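PDB 3LKE: enoyl-CoA hydratase from Bacillus halodurans, which probably catalyses the reversible hydration of enoyl-CoA thioesters, as a member of the crotonase-like superfamily of acyl-CoA enzymes. Local coordinates for residues G110-G115 with A132-N137; P22-G27 with G65-D70; P154-Y159 with L180-E185; L95-S100 with N118-C123. All coordinates share one frame; numbering follows the deposited sequence.

Overall arrangement
All four contacts lie within one crotonase-like fold. Interaction 1 pairs two parallel strands and touches each of the others. Its Tyr111 OH packs 3.8 Å from Lys25 CG of interaction 2, and its Phe134 CZ lies 4.1 Å from Ile183 CG1 of interaction 3. Glu136 OE1 and Asn118 ND2, 2.9 Å apart, tie it to interaction 4. Interactions 3 and 4 meet through Leu121, whose CD2 is 3.9 Å from Ile156 CD1. The side chains of Ile156 and Phe98 each lie about 3 Å from a bound glycerol, probably from the crystallisation liquor. In crotonases the glycine-rich helix start after strand 111-113 commonly gives an oxyanion-hole N-H, so interaction 1 probably lies near the active site.

Interaction 1 of 4, residues G110-G115 with A132-N137; sequences GYAYGG and AKFLEN
Strand 111-113 runs parallel to strand 133-135. Lys133 O accepts from Ala112 N at 2.9 Å, nearly along the C=O axis. Leu135 O accepts from Gly114 N at 2.8 Å, in the carbonyl plane. Tyr113 and Leu135 point to one face of the sheet. Tyr113 has CG beside the backbone N (chi1 -61°), while Leu135 has CG anti to its own N (chi1 -179°). The two side chains cross obliquely. Tyr113 CD1 meets Leu135 CB at 3.6 Å, and Leu135 CD2 sits over one face of the ring. Tyr111 holds CG in the crowded position between N and carbonyl carbon (chi1 61°). This brings its CD1 3.4 Å above the plane of the Tyr113 ring, toward the rim, and places Tyr113 OH over a face of the Tyr111 ring. Ala112 and Phe134 take the other face, CB to CD1 4.3 Å, where Phe117 meets the Phe134 ring edge-to-face. Glu136 is bent at chi2, and its OE1 bonds to Asn118 ND2. Gly114 has positive phi and stands just before helix 115-118. The two short backbone bonds fix the parallel register, while apolar and aromatic contacts set the side chains on both faces.

Interaction 2 of 4, residues P22-G27 with G65-D70; sequences PEKKNG and GPRLED
Lys24 and Asp70 reach for each other tip to tip. The extended lysine chain brings NZ into a salt bridge with Asp70 OD2 at 2.8 Å, from above the carboxylate plane. Asp29 OD2 also bridges to this NZ, so the ammonium is held between two carboxylates. Arg67 crosses Lys24 obliquely, its CD 4.0 Å from Lys24 CB. Bends at chi2 and chi3 swing its guanidinium edge-on to the Lys24 carbonyl. NH1 donates a bent bond to Lys24 O at 2.7 Å, with the oxygen close to the guanidinium plane but NH1 well above the carbonyl plane. Ser64 OG is a further donor to Lys24 O. The loop between strand 14-19 and helix 30-45 is joined to the start of helix 68-76, with Arg67 at its N-cap position, within the crotonase-like fold. An alanine in place of Lys24 would remove the ammonium and would probably leave Asp70 and Asp29 without their shared counter-charge. Lys25 also crosses Arg67 obliquely, its CB 3.7 Å from NH1 at the guanidinium edge. Its NZ is 5.5 Å from that NH1; the two like charges are not in contact. Gly27 CA makes a CA-H...O contact with Gly65 O at 3.2 Å.

Interaction 3 of 4, residues P154-Y159 with L180-E185; sequences PRIIGY and LGLIQE
Apolar contacts carry most of this meeting between the end of helix 149-157 and the loop that follows helix 174-180. Ile157 is central. Its CG1 takes the crowded position between the backbone N and the carbonyl carbon (chi1 74°). This leaves CG2 beside the backbone N, and that methyl does the touching. CG2 lies 3.7 Å from Leu180 CB and also 3.7 Å from Leu182 CD2. The Ile157 and Leu182 side chains cross obliquely. Ile156 adds a second methyl: its CG2, anti to the backbone N, reaches Leu182 CD2 at 4.2 Å. Leu182 CD2 therefore faces the branch methyls of both isoleucines.

A second group of contacts sets these methyls against backbone carbonyls. Ile156 CG2 is 3.3 Å from Gly181 O, and Ile157 CG2 is 3.3 Å from Leu180 O. No hydrogen bond joins the two segments.

The turn supplying those carbonyls is a Schellman motif. Gly181 leaves helix 174-180 with positive phi, and two bonds run back into the last helical turn. Gly158 likewise leaves helix 149-157 with positive phi and stands at the N-cap position of helix 159-168. The contact thus joins two helix ends just before the chain enters strand 185-187.

Polar links run outside the pair. Leu182 O accepts from Arg126 NE, and Gln184 OE1 from Arg126 N. Tyr159 OH bonds to Asp124 of the second subunit, while Ile156 and Gln184 pack on Glu160 of the third.

Interaction 4 of 4, residues L95-S100 with N118-C123; sequences LEIFTS and NMMLAC
Ile97 forms the close-packed part of this contact, reaching from helix 81-98 toward the 3-10 turn 119-122. Its CG2 is anti to the backbone N and points at Ala122, 3.8 Å from the CB. The same methyl lies 3.9 Å from Cys123 SG, which sits beside its own backbone N. The other branch of Ile97 ends at CD1, 4.1 Å from Met120 CE. Met120 leaves its backbone away from Ile97, but bends at chi2 and chi3 bring its terminal methyl round, and the two side chains cross obliquely. Ala122 CB is the shared partner: it also lies 4.1 Å from Phe98 CB, one residue further along the helix. A single methyl there lets the two backbones approach to 4.8 Å between Phe98 CA and Ala122 CA.

Beyond Phe98 CB the packing across the segments thins. The Phe98 ring, with CG anti to the backbone N (chi1 -170°), turns to Ala223 and Leu227 of helix 223-241 and makes a cation-pi contact with Lys220. A bound glycerol, probably from the crystallisation liquor, lies about 3 Å from its side chain. Thr99 is on the exposed side, where its OG1 donates to Leu95 O at 2.9 Å, an acceptor shared with Thr99 N. Helix 81-98 thus packs on the 3-10 turn that links helix 115-118 to strand 125-129, in the buried interior of the crotonase-like fold.

Interaction 1 of 4, residues G110-G115 with A132-N137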
loop_
_atom_site.group_PDB
_atom_site.type_symbol
_atom_site.label_atom_id
_atom_site.label_comp_id
_atom_site.label_asym_id
_atom_site.label_seq_id
_atom_site.Cartn_x
_atom_site.Cartn_y
_atom_site.Cartn_z
ATOM N N GLY A 110 21.676 15.886 9.883
ATOM C CA GLY A 110 21.228 17.265 9.803
ATOM C C GLY A 110 20.229 17.403 8.671
ATOM O O GLY A 110 19.551 16.433 8.316
ATOM N N TYR A 111 20.137 18.585 8.072
ATOM C CA TYR A 111 19.057 18.778 7.097
ATOM C C TYR A 111 19.257 17.946 5.834
ATOM O O TYR A 111 20.377 17.614 5.451
ATOM C CB TYR A 111 18.778 20.257 6.795
ATOM C CG TYR A 111 19.917 21.047 6.203
ATOM C CD1 TYR A 111 20.244 20.928 4.859
ATOM C CD2 TYR A 111 20.642 21.944 6.981
ATOM C CE1 TYR A 111 21.267 21.660 4.307
ATOM C CE2 TYR A 111 21.671 22.685 6.432
ATOM C CZ TYR A 111 21.981 22.536 5.093
ATOM O OH TYR A 111 23.009 23.256 4.524
ATOM N N ALA A 112 18.138 17.578 5.217
ATOM C CA ALA A 112 18.144 16.768 4.008
ATOM C C ALA A 112 17.032 17.303 3.131
ATOM O O ALA A 112 15.842 17.108 3.426
ATOM C CB ALA A 112 17.902 15.298 4.336
ATOM N N TYR A 113 17.425 18.015 2.081
ATOM C CA TYR A 113 16.471 18.680 1.195
ATOM C C TYR A 113 16.326 17.949 -0.119
ATOM O O TYR A 113 17.314 17.464 -0.699
ATOM C CB TYR A 113 16.944 20.098 0.867
ATOM C CG TYR A 113 17.096 21.014 2.055
ATOM C CD1 TYR A 113 16.346 20.826 3.206
ATOM C CD2 TYR A 113 17.971 22.087 2.008
ATOM C CE1 TYR A 113 16.476 21.669 4.287
ATOM C CE2 TYR A 113 18.114 22.933 3.082
ATOM C CZ TYR A 113 17.360 22.725 4.216
ATOM O OH TYR A 113 17.505 23.576 5.285
ATOM N N GLY A 114 15.095 17.935 -0.626
ATOM C CA GLY A 114 14.801 17.331 -1.905
ATOM C C GLY A 114 15.489 15.989 -2.074
ATOM O O GLY A 114 15.437 15.125 -1.186
ATOM N N GLY A 115 16.130 15.811 -3.219
ATOM C CA GLY A 115 16.770 14.556 -3.539
ATOM C C GLY A 115 17.871 14.191 -2.554
ATOM O O GLY A 115 18.272 13.035 -2.474
ATOM N N ALA A 132 17.287 16.816 12.678
ATOM C CA ALA A 132 17.165 16.752 11.223
ATOM C C ALA A 132 15.909 17.480 10.735
ATOM O O ALA A 132 14.842 17.369 11.333
ATOM C CB ALA A 132 17.143 15.307 10.761
ATOM N N LYS A 133 16.058 18.216 9.637
ATOM C CA LYS A 133 14.946 18.905 8.988
ATOM C C LYS A 133 14.877 18.450 7.537
ATOM O O LYS A 133 15.890 18.047 6.963
ATOM C CB LYS A 133 15.129 20.424 9.048
ATOM C CG LYS A 133 14.872 21.051 10.417
ATOM C CD LYS A 133 13.388 21.109 10.728
ATOM C CE LYS A 133 13.096 21.969 11.958
ATOM N NZ LYS A 133 13.725 21.408 13.192
ATOM N N PHE A 134 13.682 18.540 6.953
ATOM C CA PHE A 134 13.390 17.961 5.647
ATOM C C PHE A 134 12.574 18.935 4.816
ATOM O O PHE A 134 11.828 19.743 5.362
ATOM C CB PHE A 134 12.584 16.668 5.837
ATOM C CG PHE A 134 13.282 15.645 6.689
ATOM C CD1 PHE A 134 14.082 14.680 6.106
ATOM C CD2 PHE A 134 13.133 15.651 8.069
ATOM C CE1 PHE A 134 14.726 13.728 6.880
ATOM C CE2 PHE A 134 13.777 14.709 8.848
ATOM C CZ PHE A 134 14.577 13.742 8.243
ATOM N N LEU A 135 12.717 18.851 3.497
ATOM C CA LEU A 135 12.022 19.753 2.585
ATOM C C LEU A 135 11.781 19.097 1.225
ATOM O O LEU A 135 12.663 18.455 0.677
ATOM C CB LEU A 135 12.833 21.046 2.412
ATOM C CG LEU A 135 12.260 22.140 1.497
ATOM C CD1 LEU A 135 10.966 22.690 2.073
ATOM C CD2 LEU A 135 13.292 23.259 1.304
ATOM N N GLU A 136 10.568 19.255 0.698
ATOM C CA GLU A 136 10.229 18.837 -0.658
ATOM C C GLU A 136 9.663 20.075 -1.341
ATOM O O GLU A 136 8.535 20.475 -1.062
ATOM C CB GLU A 136 9.163 17.743 -0.624
ATOM C CG GLU A 136 9.537 16.575 0.262
ATOM C CD GLU A 136 10.541 15.651 -0.387
ATOM O OE1 GLU A 136 10.941 15.915 -1.543
ATOM O OE2 GLU A 136 10.923 14.648 0.254
ATOM N N ASN A 137 10.445 20.696 -2.212
ATOM C CA ASN A 137 10.098 22.029 -2.676
ATOM C C ASN A 137 9.779 22.107 -4.160
ATOM O O ASN A 137 9.832 23.182 -4.755
ATOM C CB ASN A 137 11.214 23.011 -2.334
ATOM C CG ASN A 137 10.711 24.429 -2.173
ATOM O OD1 ASN A 137 9.583 24.658 -1.728
ATOM N ND2 ASN A 137 11.561 25.396 -2.518
#

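Interaction 2 of 4, residues P22-G27 with G65-D70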
loop_
_atom_site.group_PDB
_atom_site.type_symbol
_atom_site.label_atom_id
_atom_site.label_comp_id
_atom_site.label_asym_id
_atom_site.label_seq_id
_atom_site.Cartn_x
_atom_site.Cartn_y
_atom_site.Cartn_z
ATOM N N PRO A 22 31.848 19.673 1.464
ATOM C CA PRO A 22 31.425 20.841 2.247
ATOM C C PRO A 22 31.139 22.067 1.391
ATOM O O PRO A 22 30.278 22.866 1.742
ATOM C CB PRO A 22 32.628 21.129 3.160
ATOM C CG PRO A 22 33.536 19.958 3.041
ATOM C CD PRO A 22 33.218 19.234 1.770
ATOM N N GLU A 23 31.878 22.233 0.302
ATOM C CA GLU A 23 31.678 23.380 -0.570
ATOM C C GLU A 23 30.210 23.524 -0.939
ATOM O O GLU A 23 29.637 24.612 -0.850
ATOM C CB GLU A 23 32.497 23.236 -1.851
ATOM C CG GLU A 23 32.165 24.298 -2.885
ATOM C CD GLU A 23 32.870 24.080 -4.212
ATOM O OE1 GLU A 23 33.441 22.984 -4.425
ATOM O OE2 GLU A 23 32.846 25.015 -5.044
ATOM N N LYS A 24 29.603 22.407 -1.332
ATOM C CA LYS A 24 28.204 22.402 -1.753
ATOM C C LYS A 24 27.251 21.827 -0.692
ATOM O O LYS A 24 26.114 21.463 -1.001
ATOM C CB LYS A 24 28.067 21.630 -3.063
ATOM C CG LYS A 24 28.656 22.344 -4.277
ATOM C CD LYS A 24 28.198 21.681 -5.577
ATOM C CE LYS A 24 28.718 22.437 -6.811
ATOM N NZ LYS A 24 28.216 21.884 -8.115
ATOM N N LYS A 25 27.706 21.760 0.558
ATOM C CA LYS A 25 26.894 21.185 1.637
ATOM C C LYS A 25 26.325 19.818 1.234
ATOM O O LYS A 25 25.129 19.550 1.414
ATOM C CB LYS A 25 25.759 22.129 2.055
ATOM C CG LYS A 25 26.186 23.551 2.472
ATOM C CD LYS A 25 27.203 23.553 3.591
ATOM C CE LYS A 25 27.349 24.945 4.224
ATOM N NZ LYS A 25 27.159 26.018 3.213
ATOM N N ASN A 26 27.193 18.962 0.702
ATOM C CA ASN A 26 26.814 17.607 0.298
ATOM C C ASN A 26 25.731 17.601 -0.785
ATOM O O ASN A 26 24.916 16.675 -0.868
ATOM C CB ASN A 26 26.395 16.770 1.515
ATOM C CG ASN A 26 27.580 16.384 2.393
ATOM O OD1 ASN A 26 28.742 16.615 2.032
ATOM N ND2 ASN A 26 27.290 15.812 3.552
ATOM N N GLY A 27 25.738 18.637 -1.618
ATOM C CA GLY A 27 24.793 18.752 -2.718
ATOM C C GLY A 27 25.050 17.705 -3.779
ATOM O O GLY A 27 26.146 17.137 -3.859
ATOM N N GLY A 65 20.864 18.489 -1.192
ATOM C CA GLY A 65 20.189 18.053 -2.407
ATOM C C GLY A 65 20.785 18.756 -3.615
ATOM O O GLY A 65 21.802 19.432 -3.492
ATOM N N PRO A 66 20.152 18.611 -4.789
ATOM C CA PRO A 66 20.630 19.338 -5.969
ATOM C C PRO A 66 20.564 20.841 -5.713
ATOM O O PRO A 66 19.511 21.340 -5.317
ATOM C CB PRO A 66 19.627 18.938 -7.058
ATOM C CG PRO A 66 19.000 17.667 -6.566
ATOM C CD PRO A 66 18.961 17.793 -5.080
ATOM N N ARG A 67 21.671 21.548 -5.921
ATOM C CA ARG A 67 21.740 22.974 -5.602
ATOM C C ARG A 67 20.939 23.817 -6.585
ATOM O O ARG A 67 20.987 23.581 -7.785
ATOM C CB ARG A 67 23.194 23.459 -5.605
ATOM C CG ARG A 67 24.076 22.838 -4.526
ATOM C CD ARG A 67 24.907 23.911 -3.846
ATOM N NE ARG A 67 24.057 24.775 -3.029
ATOM C CZ ARG A 67 23.928 24.670 -1.708
ATOM N NH1 ARG A 67 24.608 23.749 -1.041
ATOM N NH2 ARG A 67 23.124 25.496 -1.052
ATOM N N LEU A 68 20.215 24.803 -6.068
ATOM C CA LEU A 68 19.468 25.736 -6.908
ATOM C C LEU A 68 20.341 26.286 -8.033
ATOM O O LEU A 68 19.964 26.246 -9.206
ATOM C CB LEU A 68 18.946 26.896 -6.063
ATOM C CG LEU A 68 17.449 26.958 -5.746
ATOM C CD1 LEU A 68 16.795 25.584 -5.763
ATOM C CD2 LEU A 68 17.216 27.671 -4.420
ATOM N N GLU A 69 21.510 26.798 -7.667
ATOM C CA GLU A 69 22.419 27.402 -8.635
ATOM C C GLU A 69 22.780 26.429 -9.751
ATOM O O GLU A 69 22.900 26.818 -10.924
ATOM C CB GLU A 69 23.695 27.902 -7.939
ATOM C CG GLU A 69 23.455 28.994 -6.904
ATOM C CD GLU A 69 22.747 28.489 -5.652
ATOM O OE1 GLU A 69 22.825 27.276 -5.356
ATOM O OE2 GLU A 69 22.114 29.311 -4.954
ATOM N N ASP A 70 22.964 25.165 -9.388
ATOM C CA ASP A 70 23.281 24.146 -10.383
ATOM C C ASP A 70 22.064 23.856 -11.267
ATOM O O ASP A 70 22.190 23.713 -12.486
ATOM C CB ASP A 70 23.796 22.873 -9.712
ATOM C CG ASP A 70 25.176 23.056 -9.114
ATOM O OD1 ASP A 70 25.965 23.829 -9.696
ATOM O OD2 ASP A 70 25.474 22.439 -8.069
#

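Interaction 3 of 4, residues P154-Y159 with L180-E185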
loop_
_atom_site.group_PDB
_atom_site.type_symbol
_atom_site.label_atom_id
_atom_site.label_comp_id
_atom_site.label_asym_id
_atom_site.label_seq_id
_atom_site.Cartn_x
_atom_site.Cartn_y
_atom_site.Cartn_z
ATOM N N PRO A 154 4.687 8.117 -2.868
ATOM C CA PRO A 154 3.329 7.581 -2.691
ATOM C C PRO A 154 3.306 6.173 -2.102
ATOM O O PRO A 154 2.341 5.820 -1.419
ATOM C CB PRO A 154 2.741 7.595 -4.112
ATOM C CG PRO A 154 3.931 7.698 -5.036
ATOM C CD PRO A 154 5.004 8.436 -4.270
ATOM N N ARG A 155 4.350 5.383 -2.336
ATOM C CA ARG A 155 4.391 4.037 -1.763
ATOM C C ARG A 155 4.591 4.079 -0.252
ATOM O O ARG A 155 4.051 3.244 0.484
ATOM C CB ARG A 155 5.455 3.175 -2.457
ATOM C CG ARG A 155 4.960 2.663 -3.816
ATOM C CD ARG A 155 6.061 2.140 -4.719
ATOM N NE ARG A 155 5.484 1.700 -5.986
ATOM C CZ ARG A 155 5.087 2.526 -6.952
ATOM N NH1 ARG A 155 5.210 3.841 -6.808
ATOM N NH2 ARG A 155 4.561 2.041 -8.066
ATOM N N ILE A 156 5.314 5.093 0.208
ATOM C CA ILE A 156 5.638 5.203 1.626
ATOM C C ILE A 156 4.573 5.948 2.426
ATOM O O ILE A 156 4.110 5.469 3.461
ATOM C CB ILE A 156 7.011 5.864 1.810
ATOM C CG1 ILE A 156 8.077 4.993 1.141
ATOM C CG2 ILE A 156 7.299 6.090 3.302
ATOM C CD1 ILE A 156 9.504 5.627 1.089
ATOM N N ILE A 157 4.151 7.106 1.931
ATOM C CA ILE A 157 3.221 7.926 2.697
ATOM C C ILE A 157 1.810 7.980 2.112
ATOM O O ILE A 157 0.889 8.507 2.746
ATOM C CB ILE A 157 3.783 9.353 2.928
ATOM C CG1 ILE A 157 3.713 10.196 1.649
ATOM C CG2 ILE A 157 5.200 9.285 3.488
ATOM C CD1 ILE A 157 4.088 11.652 1.880
ATOM N N GLY A 158 1.634 7.413 0.923
ATOM C CA GLY A 158 0.326 7.427 0.273
ATOM C C GLY A 158 0.226 8.546 -0.753
ATOM O O GLY A 158 0.903 9.559 -0.638
ATOM N N TYR A 159 -0.636 8.373 -1.747
ATOM C CA TYR A 159 -0.773 9.371 -2.806
ATOM C C TYR A 159 -1.328 10.691 -2.275
ATOM O O TYR A 159 -0.762 11.756 -2.528
ATOM C CB TYR A 159 -1.692 8.853 -3.920
ATOM C CG TYR A 159 -2.005 9.906 -4.959
ATOM C CD1 TYR A 159 -1.138 10.129 -6.025
ATOM C CD2 TYR A 159 -3.162 10.685 -4.871
ATOM C CE1 TYR A 159 -1.412 11.100 -6.973
ATOM C CE2 TYR A 159 -3.443 11.663 -5.819
ATOM C CZ TYR A 159 -2.555 11.864 -6.865
ATOM O OH TYR A 159 -2.822 12.820 -7.820
ATOM N N LEU A 180 5.032 10.147 9.196
ATOM C CA LEU A 180 4.698 9.812 7.809
ATOM C C LEU A 180 5.260 8.456 7.376
ATOM O O LEU A 180 4.757 7.837 6.441
ATOM C CB LEU A 180 5.200 10.901 6.863
ATOM C CG LEU A 180 4.485 12.244 7.013
ATOM C CD1 LEU A 180 5.167 13.307 6.180
ATOM C CD2 LEU A 180 3.022 12.111 6.631
ATOM N N GLY A 181 6.299 7.998 8.059
ATOM C CA GLY A 181 6.987 6.787 7.658
ATOM C C GLY A 181 8.181 7.022 6.745
ATOM O O GLY A 181 8.796 6.060 6.273
ATOM N N LEU A 182 8.517 8.292 6.497
ATOM C CA LEU A 182 9.688 8.620 5.684
ATOM C C LEU A 182 10.968 8.167 6.378
ATOM O O LEU A 182 11.902 7.727 5.723
ATOM C CB LEU A 182 9.751 10.116 5.352
ATOM C CG LEU A 182 8.646 10.633 4.421
ATOM C CD1 LEU A 182 8.678 12.153 4.311
ATOM C CD2 LEU A 182 8.761 9.981 3.048
ATOM N N ILE A 183 10.991 8.282 7.708
ATOM C CA ILE A 183 12.052 7.708 8.529
ATOM C C ILE A 183 11.450 6.672 9.477
ATOM O O ILE A 183 10.253 6.722 9.780
ATOM C CB ILE A 183 12.757 8.799 9.373
ATOM C CG1 ILE A 183 13.419 9.825 8.458
ATOM C CG2 ILE A 183 13.768 8.184 10.310
ATOM C CD1 ILE A 183 14.485 9.276 7.600
ATOM N N GLN A 184 12.290 5.749 9.957
ATOM C CA GLN A 184 11.828 4.652 10.808
ATOM C C GLN A 184 12.013 4.902 12.303
ATOM O O GLN A 184 11.302 4.318 13.119
ATOM C CB GLN A 184 12.508 3.340 10.404
ATOM C CG GLN A 184 11.875 2.691 9.163
ATOM C CD GLN A 184 11.962 3.575 7.922
ATOM O OE1 GLN A 184 13.050 3.918 7.458
ATOM N NE2 GLN A 184 10.800 3.951 7.380
ATOM N N GLU A 185 12.953 5.773 12.650
ATOM C CA GLU A 185 13.199 6.100 14.051
ATOM C C GLU A 185 14.053 7.342 14.206
ATOM O O GLU A 185 14.743 7.776 13.265
ATOM C CB GLU A 185 13.858 4.925 14.788
ATOM C CG GLU A 185 15.151 4.438 14.172
ATOM C CD GLU A 185 15.775 3.284 14.958
ATOM O OE1 GLU A 185 16.127 3.485 16.144
ATOM O OE2 GLU A 185 15.931 2.183 14.387
#

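Interaction 4 of 4, residues L95-S100 with N118-C123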
loop_
_atom_site.group_PDB
_atom_site.type_symbol
_atom_site.label_atom_id
_atom_site.label_comp_id
_atom_site.label_asym_id
_atom_site.label_seq_id
_atom_site.Cartn_x
_atom_site.Cartn_y
_atom_site.Cartn_z
ATOM N N LEU A 95 18.863 3.359 -7.904
ATOM C CA LEU A 95 18.527 2.002 -8.310
ATOM C C LEU A 95 19.479 0.999 -7.657
ATOM O O LEU A 95 19.060 -0.055 -7.192
ATOM C CB LEU A 95 18.558 1.893 -9.840
ATOM C CG LEU A 95 17.973 0.624 -10.460
ATOM C CD1 LEU A 95 16.562 0.389 -9.954
ATOM C CD2 LEU A 95 18.013 0.745 -11.988
ATOM N N GLU A 96 20.761 1.353 -7.610
ATOM C CA GLU A 96 21.800 0.491 -7.016
ATOM C C GLU A 96 21.696 0.350 -5.501
ATOM O O GLU A 96 22.049 -0.681 -4.941
ATOM C CB GLU A 96 23.188 1.002 -7.401
ATOM C CG GLU A 96 23.392 1.081 -8.890
ATOM C CD GLU A 96 24.162 -0.096 -9.439
ATOM O OE1 GLU A 96 24.443 -1.044 -8.668
ATOM O OE2 GLU A 96 24.475 -0.066 -10.646
ATOM N N ILE A 97 21.196 1.379 -4.831
ATOM C CA ILE A 97 20.871 1.233 -3.421
ATOM C C ILE A 97 19.688 0.286 -3.305
ATOM O O ILE A 97 19.744 -0.693 -2.578
ATOM C CB ILE A 97 20.507 2.582 -2.776
ATOM C CG1 ILE A 97 21.728 3.504 -2.776
ATOM C CG2 ILE A 97 19.996 2.388 -1.338
ATOM C CD1 ILE A 97 21.415 4.923 -2.360
ATOM N N PHE A 98 18.630 0.582 -4.051
ATOM C CA PHE A 98 17.410 -0.203 -3.976
ATOM C C PHE A 98 17.651 -1.690 -4.206
ATOM O O PHE A 98 17.053 -2.529 -3.542
ATOM C CB PHE A 98 16.393 0.300 -4.996
ATOM C CG PHE A 98 15.030 -0.303 -4.817
ATOM C CD1 PHE A 98 14.181 0.151 -3.820
ATOM C CD2 PHE A 98 14.590 -1.316 -5.655
ATOM C CE1 PHE A 98 12.915 -0.400 -3.663
ATOM C CE2 PHE A 98 13.316 -1.876 -5.495
ATOM C CZ PHE A 98 12.487 -1.413 -4.505
ATOM N N THR A 99 18.515 -2.018 -5.159
ATOM C CA THR A 99 18.745 -3.415 -5.501
ATOM C C THR A 99 19.929 -4.011 -4.742
ATOM O O THR A 99 20.385 -5.110 -5.056
ATOM C CB THR A 99 18.981 -3.618 -7.017
ATOM O OG1 THR A 99 20.075 -2.800 -7.458
ATOM C CG2 THR A 99 17.730 -3.260 -7.829
ATOM N N SER A 100 20.449 -3.284 -3.759
ATOM C CA SER A 100 21.539 -3.833 -2.955
ATOM C C SER A 100 21.102 -5.105 -2.241
ATOM O O SER A 100 20.008 -5.159 -1.684
ATOM C CB SER A 100 22.011 -2.825 -1.917
ATOM O OG SER A 100 23.022 -3.398 -1.090
ATOM N N ASN A 118 15.575 12.277 -0.664
ATOM C CA ASN A 118 14.779 11.291 -1.403
ATOM C C ASN A 118 15.555 10.082 -1.909
ATOM O O ASN A 118 15.015 8.970 -1.926
ATOM C CB ASN A 118 14.006 11.968 -2.539
ATOM C CG ASN A 118 13.048 13.016 -2.020
ATOM O OD1 ASN A 118 12.559 12.898 -0.906
ATOM N ND2 ASN A 118 12.759 14.038 -2.828
ATOM N N MET A 119 16.811 10.289 -2.306
ATOM C CA MET A 119 17.679 9.158 -2.681
ATOM C C MET A 119 17.725 8.101 -1.572
ATOM O O MET A 119 17.730 6.898 -1.844
ATOM C CB MET A 119 19.093 9.620 -3.072
ATOM C CG MET A 119 19.170 10.195 -4.492
ATOM S SD MET A 119 20.852 10.292 -5.179
ATOM C CE MET A 119 21.750 9.309 -3.924
ATOM N N MET A 120 17.717 8.552 -0.323
ATOM C CA MET A 120 17.844 7.623 0.795
ATOM C C MET A 120 16.563 6.826 1.050
ATOM O O MET A 120 16.567 5.885 1.836
ATOM C CB MET A 120 18.313 8.331 2.072
ATOM C CG MET A 120 19.685 9.031 1.934
ATOM S SD MET A 120 21.055 7.927 1.463
ATOM C CE MET A 120 21.340 8.420 -0.214
ATOM N N LEU A 121 15.464 7.202 0.388
ATOM C CA LEU A 121 14.227 6.443 0.525
ATOM C C LEU A 121 14.353 5.042 -0.065
ATOM O O LEU A 121 13.522 4.168 0.213
ATOM C CB LEU A 121 13.058 7.204 -0.104
ATOM C CG LEU A 121 12.710 8.508 0.605
ATOM C CD1 LEU A 121 11.616 9.252 -0.177
ATOM C CD2 LEU A 121 12.239 8.217 2.026
ATOM N N ALA A 122 15.412 4.819 -0.847
ATOM C CA ALA A 122 15.707 3.491 -1.367
ATOM C C ALA A 122 16.283 2.543 -0.314
ATOM O O ALA A 122 16.357 1.336 -0.541
ATOM C CB ALA A 122 16.645 3.581 -2.538
ATOM N N CYS A 123 16.699 3.089 0.827
ATOM C CA CYS A 123 17.352 2.275 1.857
ATOM C C CYS A 123 16.332 1.458 2.639
ATOM O O CYS A 123 15.144 1.798 2.690
ATOM C CB CYS A 123 18.129 3.144 2.849
ATOM S SG CYS A 123 19.572 3.956 2.154
#